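Local coordinates for protein subclass B1 metallo-beta-lactamase (PDB 6T5L) that probably hydrolyses beta-lactam antibiotics, carbapenems among them, with two zinc ions held in the active site of a metallo-beta-lactamase fold, at residues 32-37 with 216-221; 54-59 with 63-68; 93-98 with 175-180; 165-170 with 179-184. All coordinates share one frame; numbering follows the deposited sequence.

Interaction 1. Residues 32-37 with 216-221; sequences NHIYEH and IVIPGH. With ZN (zinc ion), chain D.
I34, the first residue of its strand to reach across, presents its CG2 methyl to two isoleucines of residues 216-221. That methyl lies 4.4 Å from I216 CG2 and equally far from I218 CD1, so one branch rests between two neighbours that are themselves two residues apart on their strand. I34 and I216 also both touch A175, which adds a further apolar surface from the strand beside 216-219. Y35 points its side chain the other way, and the contact resumes at E36. This glutamate has CG anti to its backbone nitrogen (chi1 177°) and an extended chain beyond, which carries the carboxylate across the gap until OE1 stands 3.8 Å from I218 CG2. The acid is buried beside a methyl group, and its polar needs are met in part from its own sheet, where OE2 is hydrogen-bonded to N28 ND2. No hydrogen bond joins the two segments. Their strand axes approach to 9.6 Å with an angle of 16° between their directions, the spacing of layers that meet through side chains. Beyond the contact, the second segment runs on to H221, whose NE2 binds a zinc ion at 2.1 Å together with D100 and C180. Two sheets packed face to face, with metal ligands at strand ends, are the core of the alpha-beta/beta-alpha sandwich of metallo-beta-lactamases.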
loop_
_atom_site.group_PDB
_atom_site.type_symbol
_atom_site.label_atom_id
_atom_site.label_comp_id
_atom_site.label_asym_id
_atom_site.label_seq_id
_atom_site.Cartn_x
_atom_site.Cartn_y
_atom_site.Cartn_z
ATOM N N ASN A 32 1.114 -4.187 -17.244
ATOM C CA ASN A 32 2.102 -5.252 -17.308
ATOM C C ASN A 32 2.908 -5.348 -16.004
ATOM O O ASN A 32 3.356 -6.435 -15.650
ATOM C CB ASN A 32 3.006 -5.048 -18.537
ATOM C CG ASN A 32 2.214 -5.158 -19.872
ATOM O OD1 ASN A 32 1.277 -5.962 -19.986
ATOM N ND2 ASN A 32 2.595 -4.367 -20.865
ATOM N N HIS A 33 3.058 -4.266 -15.249
ATOM C CA HIS A 33 3.838 -4.326 -14.027
ATOM C C HIS A 33 3.032 -4.138 -12.754
ATOM O O HIS A 33 3.606 -4.224 -11.660
ATOM C CB HIS A 33 4.934 -3.258 -14.041
ATOM C CG HIS A 33 5.794 -3.311 -15.253
ATOM N ND1 HIS A 33 6.701 -4.320 -15.483
ATOM C CD2 HIS A 33 5.862 -2.490 -16.329
ATOM C CE1 HIS A 33 7.293 -4.120 -16.649
ATOM N NE2 HIS A 33 6.811 -3.012 -17.174
ATOM N N ILE A 34 1.750 -3.825 -12.848
ATOM C CA ILE A 34 1.048 -3.304 -11.693
ATOM C C ILE A 34 -0.202 -4.124 -11.456
ATOM O O ILE A 34 -1.127 -4.089 -12.256
ATOM C CB ILE A 34 0.674 -1.816 -11.852
ATOM C CG1 ILE A 34 1.895 -0.934 -11.845
ATOM C CG2 ILE A 34 -0.356 -1.422 -10.766
ATOM C CD1 ILE A 34 2.622 -0.861 -10.573
ATOM N N TYR A 35 -0.269 -4.722 -10.298
ATOM C CA TYR A 35 -1.360 -5.545 -9.830
ATOM C C TYR A 35 -1.840 -4.915 -8.524
ATOM O O TYR A 35 -1.042 -4.327 -7.792
ATOM C CB TYR A 35 -0.872 -6.996 -9.579
ATOM C CG TYR A 35 -0.386 -7.781 -10.812
ATOM C CD1 TYR A 35 0.817 -7.509 -11.389
ATOM C CD2 TYR A 35 -1.114 -8.845 -11.309
ATOM C CE1 TYR A 35 1.263 -8.193 -12.473
ATOM C CE2 TYR A 35 -0.672 -9.572 -12.433
ATOM C CZ TYR A 35 0.522 -9.237 -13.003
ATOM O OH TYR A 35 1.017 -9.926 -14.093
ATOM N N GLU A 36 -3.140 -4.985 -8.281
ATOM C CA GLU A 36 -3.800 -4.540 -7.065
ATOM C C GLU A 36 -4.261 -5.789 -6.299
ATOM O O GLU A 36 -4.842 -6.726 -6.894
ATOM C CB GLU A 36 -4.996 -3.652 -7.425
ATOM C CG GLU A 36 -5.824 -3.178 -6.237
ATOM C CD GLU A 36 -7.186 -2.594 -6.552
ATOM O OE1 GLU A 36 -7.489 -1.607 -5.853
ATOM O OE2 GLU A 36 -7.983 -3.096 -7.410
ATOM N N HIS A 37 -3.902 -5.859 -5.016
ATOM C CA HIS A 37 -4.383 -6.934 -4.154
ATOM C C HIS A 37 -5.454 -6.373 -3.228
ATOM O O HIS A 37 -5.345 -5.233 -2.740
ATOM C CB HIS A 37 -3.231 -7.636 -3.396
ATOM C CG HIS A 37 -2.508 -6.847 -2.344
ATOM N ND1 HIS A 37 -3.031 -6.643 -1.081
ATOM C CD2 HIS A 37 -1.225 -6.374 -2.294
ATOM C CE1 HIS A 37 -2.132 -6.036 -0.316
ATOM N NE2 HIS A 37 -1.026 -5.860 -1.030
ATOM N N ILE A 216 -2.416 5.728 -12.884
ATOM C CA ILE A 216 -2.964 4.680 -12.038
ATOM C C ILE A 216 -2.760 5.160 -10.617
ATOM O O ILE A 216 -1.624 5.425 -10.214
ATOM C CB ILE A 216 -2.281 3.318 -12.255
ATOM C CG1 ILE A 216 -2.657 2.724 -13.628
ATOM C CG2 ILE A 216 -2.695 2.338 -11.166
ATOM C CD1 ILE A 216 -1.855 1.542 -13.984
ATOM N N VAL A 217 -3.849 5.310 -9.877
ATOM C CA VAL A 217 -3.790 5.756 -8.497
ATOM C C VAL A 217 -4.645 4.798 -7.683
ATOM O O VAL A 217 -5.851 4.683 -7.931
ATOM C CB VAL A 217 -4.292 7.205 -8.353
ATOM C CG1 VAL A 217 -4.334 7.606 -6.871
ATOM C CG2 VAL A 217 -3.418 8.175 -9.189
ATOM N N ILE A 218 -4.031 4.106 -6.734
ATOM C CA ILE A 218 -4.755 3.079 -5.981
ATOM C C ILE A 218 -4.975 3.612 -4.568
ATOM O O ILE A 218 -4.001 3.855 -3.849
ATOM C CB ILE A 218 -4.011 1.739 -5.962
ATOM C CG1 ILE A 218 -3.917 1.185 -7.384
ATOM C CG2 ILE A 218 -4.728 0.791 -5.007
ATOM C CD1 ILE A 218 -2.819 0.092 -7.498
ATOM N N PRO A 219 -6.206 3.855 -4.166
ATOM C CA PRO A 219 -6.472 4.286 -2.798
ATOM C C PRO A 219 -6.428 3.091 -1.850
ATOM O O PRO A 219 -6.480 1.935 -2.275
ATOM C CB PRO A 219 -7.899 4.819 -2.883
ATOM C CG PRO A 219 -8.563 3.859 -3.934
ATOM C CD PRO A 219 -7.450 3.460 -4.876
ATOM N N GLY A 220 -6.427 3.391 -0.542
ATOM C CA GLY A 220 -6.332 2.329 0.467
ATOM C C GLY A 220 -7.603 1.522 0.535
ATOM O O GLY A 220 -7.583 0.336 0.877
ATOM N N HIS A 221 -8.731 2.136 0.173
ATOM C CA HIS A 221 -9.983 1.396 0.122
ATOM C C HIS A 221 -10.773 1.838 -1.104
ATOM O O HIS A 221 -10.834 3.034 -1.382
ATOM C CB HIS A 221 -10.778 1.649 1.414
ATOM C CG HIS A 221 -9.954 1.486 2.654
ATOM N ND1 HIS A 221 -9.930 0.316 3.383
ATOM C CD2 HIS A 221 -9.109 2.335 3.281
ATOM C CE1 HIS A 221 -9.117 0.457 4.411
ATOM N NE2 HIS A 221 -8.609 1.673 4.375
HETATM ZN ZN ZN D . -6.968 2.189 5.582
HETATM O O HOH W 1 -8.370 4.019 5.768
#

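Interaction 2. Residues 54-59 with 63-68; sequences MLVLNE and VVFDTP
Four backbone hydrogen bonds join residues 54-59 to 63-68, arranged as two reciprocal pairs. In the first, F65 N donates to M54 O at 2.7 Å and M54 N returns a bond to F65 O at 3.1 Å, the latter arriving on a lone pair of the carbonyl. In the second, V56 N reaches V63 O at 2.8 Å, an almost straight bond with an angle of 176° at the hydrogen, while V63 N donates to V56 O. Between these hydrogen-bonded pairs sits the non-hydrogen-bonded pair L55 and V64, where the CA of V64 makes a CH...O contact of 3.3 Å with M54 O. This is the ladder of an antiparallel beta hairpin, formed by strands 49-58 and 61-65 within the six-stranded mixed sheet of the metallo-beta-lactamase fold. Strand 34-41 pairs with the outer edge of 49-58, and strand 88-93 with that of 61-65.

M54, V56, V63 and F65 share one face of the hairpin. The M54 chain, bent at its last torsion (chi3 76°), lays CE beside the F65 ring, 3.8 Å from F65 CD1 and lying obliquely to the ring. V56 brings CG2 to the edge of the same ring, 4.1 Å from F65 CE1, so the phenyl group has an aliphatic neighbour from each of two residues. V152 of the second sheet touches V56, V63 and F65. L55 and V64 project together from the opposite face, with L77 of helix 71-83 packed against L55.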
loop_
_atom_site.group_PDB
_atom_site.type_symbol
_atom_site.label_atom_id
_atom_site.label_comp_id
_atom_site.label_asym_id
_atom_site.label_seq_id
_atom_site.Cartn_x
_atom_site.Cartn_y
_atom_site.Cartn_z
ATOM N N MET A 54 -0.682 -2.838 -3.347
ATOM C CA MET A 54 -0.079 -2.761 -4.697
ATOM C C MET A 54 1.032 -3.816 -4.780
ATOM O O MET A 54 1.899 -3.948 -3.879
ATOM C CB MET A 54 0.480 -1.315 -5.115
ATOM C CG MET A 54 0.787 -1.203 -6.675
ATOM S SD MET A 54 0.988 0.429 -7.252
ATOM C CE MET A 54 2.694 0.735 -6.599
ATOM N N LEU A 55 0.990 -4.540 -5.891
ATOM C CA LEU A 55 2.066 -5.438 -6.260
ATOM C C LEU A 55 2.716 -4.856 -7.493
ATOM O O LEU A 55 2.035 -4.628 -8.501
ATOM C CB LEU A 55 1.514 -6.822 -6.560
ATOM C CG LEU A 55 1.125 -7.783 -5.465
ATOM C CD1 LEU A 55 1.296 -9.200 -6.118
ATOM C CD2 LEU A 55 1.929 -7.704 -4.208
ATOM N N VAL A 56 4.019 -4.649 -7.410
ATOM C CA VAL A 56 4.828 -4.205 -8.533
ATOM C C VAL A 56 5.680 -5.391 -8.975
ATOM O O VAL A 56 6.466 -5.968 -8.186
ATOM C CB VAL A 56 5.698 -3.006 -8.151
ATOM C CG1 VAL A 56 6.553 -2.564 -9.353
ATOM C CG2 VAL A 56 4.839 -1.882 -7.614
ATOM N N LEU A 57 5.552 -5.712 -10.255
ATOM C CA LEU A 57 6.251 -6.830 -10.878
ATOM C C LEU A 57 7.207 -6.346 -11.961
ATOM O O LEU A 57 6.793 -5.603 -12.865
ATOM C CB LEU A 57 5.259 -7.797 -11.489
ATOM C CG LEU A 57 5.789 -8.863 -12.441
ATOM C CD1 LEU A 57 6.661 -9.939 -11.842
ATOM C CD2 LEU A 57 4.597 -9.426 -13.195
ATOM N N ASN A 58 8.476 -6.793 -11.896
ATOM C CA ASN A 58 9.388 -6.615 -13.029
ATOM C C ASN A 58 10.454 -7.717 -13.082
ATOM O O ASN A 58 11.048 -8.057 -12.057
ATOM C CB ASN A 58 10.054 -5.239 -12.967
ATOM C CG ASN A 58 10.889 -4.934 -14.215
ATOM O OD1 ASN A 58 10.418 -5.086 -15.364
ATOM N ND2 ASN A 58 12.158 -4.585 -13.994
ATOM N N GLU A 59 10.661 -8.296 -14.260
ATOM C CA GLU A 59 11.641 -9.402 -14.457
ATOM C C GLU A 59 11.508 -10.465 -13.353
ATOM O O GLU A 59 12.462 -10.877 -12.698
ATOM C CB GLU A 59 13.101 -8.866 -14.563
ATOM C CG GLU A 59 13.326 -8.035 -15.799
ATOM C CD GLU A 59 14.728 -7.370 -15.967
ATOM O OE1 GLU A 59 15.266 -6.750 -15.029
ATOM O OE2 GLU A 59 15.305 -7.489 -17.075
ATOM N N VAL A 63 7.669 -6.385 -5.641
ATOM C CA VAL A 63 7.621 -5.571 -4.426
ATOM C C VAL A 63 6.155 -5.340 -4.059
ATOM O O VAL A 63 5.339 -4.972 -4.907
ATOM C CB VAL A 63 8.332 -4.209 -4.567
ATOM C CG1 VAL A 63 7.991 -3.281 -3.363
ATOM C CG2 VAL A 63 9.837 -4.382 -4.666
ATOM N N VAL A 64 5.842 -5.465 -2.787
ATOM C CA VAL A 64 4.459 -5.402 -2.314
ATOM C C VAL A 64 4.349 -4.187 -1.421
ATOM O O VAL A 64 5.187 -3.999 -0.517
ATOM C CB VAL A 64 4.079 -6.671 -1.517
ATOM C CG1 VAL A 64 2.621 -6.647 -0.965
ATOM C CG2 VAL A 64 4.351 -7.922 -2.381
ATOM N N PHE A 65 3.344 -3.370 -1.682
ATOM C CA PHE A 65 2.963 -2.274 -0.806
ATOM C C PHE A 65 1.775 -2.773 0.003
ATOM O O PHE A 65 0.734 -3.105 -0.581
ATOM C CB PHE A 65 2.596 -1.012 -1.620
ATOM C CG PHE A 65 3.774 -0.327 -2.208
ATOM C CD1 PHE A 65 4.242 -0.663 -3.473
ATOM C CD2 PHE A 65 4.450 0.600 -1.474
ATOM C CE1 PHE A 65 5.362 -0.024 -4.016
ATOM C CE2 PHE A 65 5.578 1.221 -1.981
ATOM C CZ PHE A 65 6.037 0.920 -3.261
ATOM N N ASP A 66 1.915 -2.799 1.329
ATOM C CA ASP A 66 0.892 -3.316 2.225
ATOM C C ASP A 66 0.650 -4.830 2.230
ATOM O O ASP A 66 0.438 -5.433 1.168
ATOM C CB ASP A 66 -0.452 -2.647 2.026
ATOM C CG ASP A 66 -0.501 -1.222 2.577
ATOM O OD1 ASP A 66 0.590 -0.653 2.921
ATOM O OD2 ASP A 66 -1.636 -0.679 2.642
ATOM N N THR A 67 0.947 -5.485 3.338
ATOM C CA THR A 67 0.409 -6.834 3.461
ATOM C C THR A 67 -1.104 -6.809 3.276
ATOM O O THR A 67 -1.757 -5.827 3.638
ATOM C CB THR A 67 0.781 -7.488 4.797
ATOM O OG1 THR A 67 -0.014 -6.969 5.881
ATOM C CG2 THR A 67 2.285 -7.287 5.076
ATOM N N PRO A 68 -1.682 -7.849 2.681
ATOM C CA PRO A 68 -3.100 -8.163 2.927
ATOM C C PRO A 68 -3.365 -8.285 4.424
ATOM O O PRO A 68 -2.441 -8.325 5.244
ATOM C CB PRO A 68 -3.332 -9.508 2.211
ATOM C CG PRO A 68 -2.141 -9.687 1.242
ATOM C CD PRO A 68 -0.977 -8.894 1.887
#

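Interaction 3. Residues 93-98 with 175-180; sequences IPTHFH and AVFGGC. With ZN (zinc ion), chain C; ZN (zinc ion), chain D.
T95 and F177 make the apolar part of this contact. The threonine methyl CG2 comes to the edge of the phenyl ring, near its plane, 3.6 Å from F177 CE2, and the two side chains are roughly perpendicular. F177 also has the backbone nitrogen of G179 over the centre of one face.

The polar link runs through a single bridging water. It lies 2.5 Å from T95 OG1 and accepts hydrogen bonds from H96 ND1, at 2.8 Å, and from the backbone nitrogen of C180. The threonine hydroxyl, set between the backbone nitrogen and the carbonyl carbon (chi1 61°), is also hydrogen-bonded to D66 OD1. By taking up the ND1 hydrogen of H96, the water helps to fix the rotation of a ring whose other nitrogen is a metal ligand.

Metal bonds make up the third group. H96 NE2 and H98 ND1 bind the same zinc ion, each at 2.0 Å, and H161 completes the protein ligands; C180 SG binds the other zinc at 2.1 Å, beside D100 and H221. The two sites meet where C180 SG stands at the edge of the H96 imidazole, 3.4 Å from H96 CE1, a sulfur-aromatic approach lying close to the ring plane. Three histidines on one zinc, and aspartate, cysteine and histidine on the other, are the signature of the subclass B1 dizinc active site.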
loop_
_atom_site.group_PDB
_atom_site.type_symbol
_atom_site.label_atom_id
_atom_site.label_comp_id
_atom_site.label_asym_id
_atom_site.label_seq_id
_atom_site.Cartn_x
_atom_site.Cartn_y
_atom_site.Cartn_z
ATOM N N ILE A 93 6.716 -3.178 1.698
ATOM C CA ILE A 93 6.671 -1.827 2.190
ATOM C C ILE A 93 5.307 -1.583 2.786
ATOM O O ILE A 93 4.347 -1.265 2.091
ATOM C CB ILE A 93 6.965 -0.779 1.081
ATOM C CG1 ILE A 93 8.309 -1.083 0.416
ATOM C CG2 ILE A 93 6.881 0.610 1.677
ATOM C CD1 ILE A 93 8.465 -0.522 -0.931
ATOM N N PRO A 94 5.184 -1.648 4.113
ATOM C CA PRO A 94 3.934 -1.209 4.742
ATOM C C PRO A 94 3.846 0.313 4.731
ATOM O O PRO A 94 4.783 0.981 5.152
ATOM C CB PRO A 94 4.031 -1.755 6.169
ATOM C CG PRO A 94 5.415 -2.322 6.338
ATOM C CD PRO A 94 6.221 -2.004 5.082
ATOM N N THR A 95 2.715 0.862 4.280
ATOM C CA THR A 95 2.642 2.299 3.997
ATOM C C THR A 95 2.255 3.108 5.233
ATOM O O THR A 95 2.411 4.336 5.198
ATOM C CB THR A 95 1.665 2.620 2.829
ATOM O OG1 THR A 95 0.334 2.199 3.163
ATOM C CG2 THR A 95 2.162 1.970 1.558
ATOM N N HIS A 96 1.705 2.448 6.280
ATOM C CA HIS A 96 1.588 2.990 7.641
ATOM C C HIS A 96 1.374 1.838 8.641
ATOM O O HIS A 96 1.438 0.653 8.299
ATOM C CB HIS A 96 0.497 4.103 7.780
ATOM C CG HIS A 96 -0.923 3.680 7.511
ATOM N ND1 HIS A 96 -1.392 3.478 6.237
ATOM C CD2 HIS A 96 -2.016 3.585 8.329
ATOM C CE1 HIS A 96 -2.691 3.189 6.295
ATOM N NE2 HIS A 96 -3.085 3.220 7.555
ATOM N N PHE A 97 1.146 2.193 9.898
ATOM C CA PHE A 97 1.252 1.226 10.991
ATOM C C PHE A 97 -0.061 0.491 11.284
ATOM O O PHE A 97 -0.075 -0.375 12.149
ATOM C CB PHE A 97 1.752 1.926 12.262
ATOM C CG PHE A 97 0.728 2.814 12.907
ATOM C CD1 PHE A 97 0.491 4.101 12.452
ATOM C CD2 PHE A 97 0.018 2.361 14.010
ATOM C CE1 PHE A 97 -0.487 4.927 13.084
ATOM C CE2 PHE A 97 -0.933 3.180 14.655
ATOM C CZ PHE A 97 -1.199 4.434 14.189
ATOM N N HIS A 98 -1.145 0.760 10.570
ATOM C CA HIS A 98 -2.394 0.068 10.875
ATOM C C HIS A 98 -2.389 -1.356 10.327
ATOM O O HIS A 98 -1.534 -1.731 9.523
ATOM C CB HIS A 98 -3.573 0.808 10.267
ATOM C CG HIS A 98 -3.909 2.048 11.000
ATOM N ND1 HIS A 98 -4.556 3.112 10.413
ATOM C CD2 HIS A 98 -3.700 2.385 12.293
ATOM C CE1 HIS A 98 -4.719 4.064 11.318
ATOM N NE2 HIS A 98 -4.236 3.637 12.475
ATOM N N ALA A 175 2.299 4.850 -11.982
ATOM C CA ALA A 175 1.420 4.232 -11.011
ATOM C C ALA A 175 1.739 4.706 -9.602
ATOM O O ALA A 175 2.910 4.691 -9.182
ATOM C CB ALA A 175 1.544 2.708 -11.105
ATOM N N VAL A 176 0.702 5.073 -8.856
ATOM C CA VAL A 176 0.871 5.558 -7.487
ATOM C C VAL A 176 0.004 4.704 -6.578
ATOM O O VAL A 176 -1.198 4.564 -6.836
ATOM C CB VAL A 176 0.478 7.034 -7.379
ATOM C CG1 VAL A 176 0.682 7.539 -5.941
ATOM C CG2 VAL A 176 1.275 7.924 -8.371
ATOM N N PHE A 177 0.595 4.097 -5.529
ATOM C CA PHE A 177 -0.233 3.524 -4.467
ATOM C C PHE A 177 -0.440 4.648 -3.452
ATOM O O PHE A 177 0.484 5.006 -2.696
ATOM C CB PHE A 177 0.405 2.323 -3.788
ATOM C CG PHE A 177 -0.447 1.736 -2.667
ATOM C CD1 PHE A 177 -1.702 1.206 -2.936
ATOM C CD2 PHE A 177 0.019 1.701 -1.358
ATOM C CE1 PHE A 177 -2.494 0.665 -1.903
ATOM C CE2 PHE A 177 -0.742 1.180 -0.331
ATOM C CZ PHE A 177 -2.003 0.649 -0.589
ATOM N N GLY A 178 -1.657 5.181 -3.407
ATOM C CA GLY A 178 -1.956 6.211 -2.441
ATOM C C GLY A 178 -2.083 5.695 -1.042
ATOM O O GLY A 178 -1.816 6.460 -0.110
ATOM N N GLY A 179 -2.402 4.403 -0.872
ATOM C CA GLY A 179 -2.783 3.997 0.442
ATOM C C GLY A 179 -3.930 4.850 1.006
ATOM O O GLY A 179 -4.674 5.568 0.318
ATOM N N CYS A 180 -4.030 4.773 2.317
ATOM C CA CYS A 180 -5.164 5.394 2.995
ATOM C C CYS A 180 -5.075 6.890 3.116
ATOM O O CYS A 180 -6.076 7.523 3.464
ATOM C CB CYS A 180 -5.306 4.775 4.371
ATOM S SG CYS A 180 -5.456 2.996 4.295
HETATM ZN ZN ZN C . -4.903 3.381 8.465
HETATM ZN ZN ZN D . -6.968 2.189 5.582
HETATM O O HOH W 2 -1.277 4.070 3.549
HETATM O O HOH W 3 -5.504 2.493 7.794
HETATM O O HOH W 1 -8.370 4.019 5.768
#

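Interaction 4. Residues 165-170 with 179-184; sequences NVVGYF and GCLIKE. With ZN (zinc ion), chain D.
The backbones of residues 165-170 and 179-184 approach at two places, N165 opposite L181 and V167 opposite G179, with CA atoms about 6.6 Å apart in each case. No hydrogen bond crosses between them. The first segment includes strand 167-170; the second follows strand 175-179 and turns sharply, with a type I beta turn that spans G179 to I182 and is closed by the bond from I182 N to G179 O at 2.9 Å. G179 enters this turn with a positive phi of 54°. The turn puts C180, a zinc ligand, and L181 at its two central positions, and it is L181 that faces the first segment.

L181 meets both partners with different branches. Its chi1 (-176°) sets CG anti to the backbone nitrogen, and chi2 (79°) then divides the methyls between N165 and V167. Both of these residues are modelled in two positions; in the conformers described here, CD1 of L181 comes within 3.4 Å of N165 OD1, while its CD2 touches V167 CG2 at 4.0 Å. The amide oxygen of N165 thus lies against a methyl group, but it is not left without a polar partner, since T162 N donates a hydrogen bond to it.

Further out, T203, V204 and V207 of helix 200-210 touch L181, I182 touches both helix 228-237 and V204 of helix 200-210, and V167 packs on V176 of the adjoining strand 175-179. L181 therefore lies between strand 167-170 and helix 200-210.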
loop_
_atom_site.group_PDB
_atom_site.type_symbol
_atom_site.label_atom_id
_atom_site.label_comp_id
_atom_site.label_asym_id
_atom_site.label_seq_id
_atom_site.Cartn_x
_atom_site.Cartn_y
_atom_site.Cartn_z
ATOM N N ASN A 165 2.027 8.165 7.138
ATOM C CA ASN A 165 1.608 7.533 5.900
ATOM C C ASN A 165 2.587 7.907 4.772
ATOM O O ASN A 165 2.966 9.085 4.611
ATOM C CB ASN A 165 0.157 7.900 5.551
ATOM C CG ASN A 165 -0.217 9.368 5.735
ATOM O OD1 ASN A 165 -1.414 9.645 5.921
ATOM N ND2 ASN A 165 0.726 10.272 5.700
ATOM N N VAL A 166 3.049 6.881 4.004
ATOM C CA VAL A 166 3.882 7.063 2.810
ATOM C C VAL A 166 3.115 6.621 1.539
ATOM O O VAL A 166 2.095 5.896 1.639
ATOM C CB VAL A 166 5.228 6.309 2.909
ATOM C CG1 VAL A 166 6.086 6.810 4.046
ATOM C CG2 VAL A 166 5.115 4.756 3.062
ATOM N N VAL A 167 3.680 7.022 0.338
ATOM C CA VAL A 167 3.078 6.777 -0.975
ATOM C C VAL A 167 4.053 5.952 -1.820
ATOM O O VAL A 167 5.270 6.174 -1.780
ATOM C CB VAL A 167 2.699 8.126 -1.626
ATOM C CG1 VAL A 167 1.947 7.959 -2.971
ATOM C CG2 VAL A 167 1.809 8.869 -0.660
ATOM N N GLY A 168 3.533 4.956 -2.504
ATOM C CA GLY A 168 4.354 4.144 -3.381
ATOM C C GLY A 168 4.205 4.673 -4.802
ATOM O O GLY A 168 3.164 5.231 -5.183
ATOM N N TYR A 169 5.294 4.557 -5.560
ATOM C CA TYR A 169 5.395 5.063 -6.904
ATOM C C TYR A 169 6.230 4.146 -7.780
ATOM O O TYR A 169 7.383 3.827 -7.444
ATOM C CB TYR A 169 6.031 6.448 -6.887
ATOM C CG TYR A 169 6.088 7.133 -8.217
ATOM C CD1 TYR A 169 4.978 7.200 -9.022
ATOM C CD2 TYR A 169 7.252 7.732 -8.653
ATOM C CE1 TYR A 169 5.015 7.888 -10.265
ATOM C CE2 TYR A 169 7.305 8.417 -9.859
ATOM C CZ TYR A 169 6.186 8.474 -10.671
ATOM O OH TYR A 169 6.216 9.129 -11.873
ATOM N N PHE A 170 5.652 3.786 -8.927
ATOM C CA PHE A 170 6.383 3.115 -10.001
ATOM C C PHE A 170 6.279 3.929 -11.291
ATOM O O PHE A 170 5.254 3.825 -12.000
ATOM C CB PHE A 170 5.791 1.721 -10.174
ATOM C CG PHE A 170 6.583 0.803 -11.094
ATOM C CD1 PHE A 170 7.877 0.399 -10.782
ATOM C CD2 PHE A 170 6.011 0.355 -12.287
ATOM C CE1 PHE A 170 8.576 -0.453 -11.653
ATOM C CE2 PHE A 170 6.706 -0.517 -13.162
ATOM C CZ PHE A 170 7.981 -0.917 -12.845
ATOM N N GLY A 179 -2.402 4.403 -0.872
ATOM C CA GLY A 179 -2.783 3.997 0.442
ATOM C C GLY A 179 -3.930 4.850 1.006
ATOM O O GLY A 179 -4.674 5.568 0.318
ATOM N N CYS A 180 -4.030 4.773 2.317
ATOM C CA CYS A 180 -5.164 5.394 2.995
ATOM C C CYS A 180 -5.075 6.890 3.116
ATOM O O CYS A 180 -6.076 7.523 3.464
ATOM C CB CYS A 180 -5.306 4.775 4.371
ATOM S SG CYS A 180 -5.456 2.996 4.295
ATOM N N LEU A 181 -3.935 7.485 2.809
ATOM C CA LEU A 181 -3.950 8.919 2.558
ATOM C C LEU A 181 -4.857 9.338 1.394
ATOM O O LEU A 181 -5.304 10.487 1.367
ATOM C CB LEU A 181 -2.525 9.378 2.301
ATOM C CG LEU A 181 -2.295 10.872 2.095
ATOM C CD1 LEU A 181 -2.265 11.735 3.340
ATOM C CD2 LEU A 181 -0.950 10.923 1.316
ATOM N N ILE A 182 -5.176 8.448 0.469
ATOM C CA ILE A 182 -5.925 8.791 -0.736
ATOM C C ILE A 182 -7.256 8.059 -0.699
ATOM O O ILE A 182 -7.288 6.832 -0.539
ATOM C CB ILE A 182 -5.154 8.420 -2.023
ATOM C CG1 ILE A 182 -3.864 9.212 -2.117
ATOM C CG2 ILE A 182 -5.989 8.698 -3.281
ATOM C CD1 ILE A 182 -4.040 10.777 -1.887
ATOM N N LYS A 183 -8.339 8.799 -0.898
ATOM C CA LYS A 183 -9.676 8.241 -0.933
ATOM C C LYS A 183 -10.065 7.952 -2.386
ATOM O O LYS A 183 -9.517 8.537 -3.322
ATOM C CB LYS A 183 -10.712 9.216 -0.323
ATOM C CG LYS A 183 -10.537 9.611 1.158
ATOM C CD LYS A 183 -10.398 8.405 2.105
ATOM C CE LYS A 183 -10.764 8.780 3.514
ATOM N NZ LYS A 183 -10.359 7.765 4.459
ATOM N N GLU A 184 -11.025 7.052 -2.549
ATOM C CA GLU A 184 -11.730 6.801 -3.786
ATOM C C GLU A 184 -12.768 7.900 -3.977
ATOM O O GLU A 184 -13.112 8.650 -3.037
ATOM C CB GLU A 184 -12.373 5.396 -3.752
ATOM C CG GLU A 184 -13.680 5.347 -2.963
ATOM C CD GLU A 184 -14.513 4.058 -3.160
ATOM O OE1 GLU A 184 -15.166 3.673 -2.166
ATOM O OE2 GLU A 184 -14.552 3.465 -4.277
HETATM ZN ZN ZN D . -6.968 2.189 5.582
HETATM O O HOH W 1 -8.370 4.019 5.768
#

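From the N terminus, residues 32-37 open the long loop that interaction 1 closes only at 216-221, and the other three contacts nest inside it. Interaction 2 closes first, a short hairpin whose strand 49-58 pairs with strand 34-41, and it is complete before interactions 3 and 4 begin. Interaction 3 then spans from 93-98 to 175-180. Interaction 4 opens within that span and ends on the same stretch of chain, sharing G179 and C180. Interaction 1 packs the two large sheets together, interaction 2 forms a hairpin within the first, and interactions 3 and 4 join the second to the zinc-binding loops, with one zinc common to interactions 1, 3 and 4.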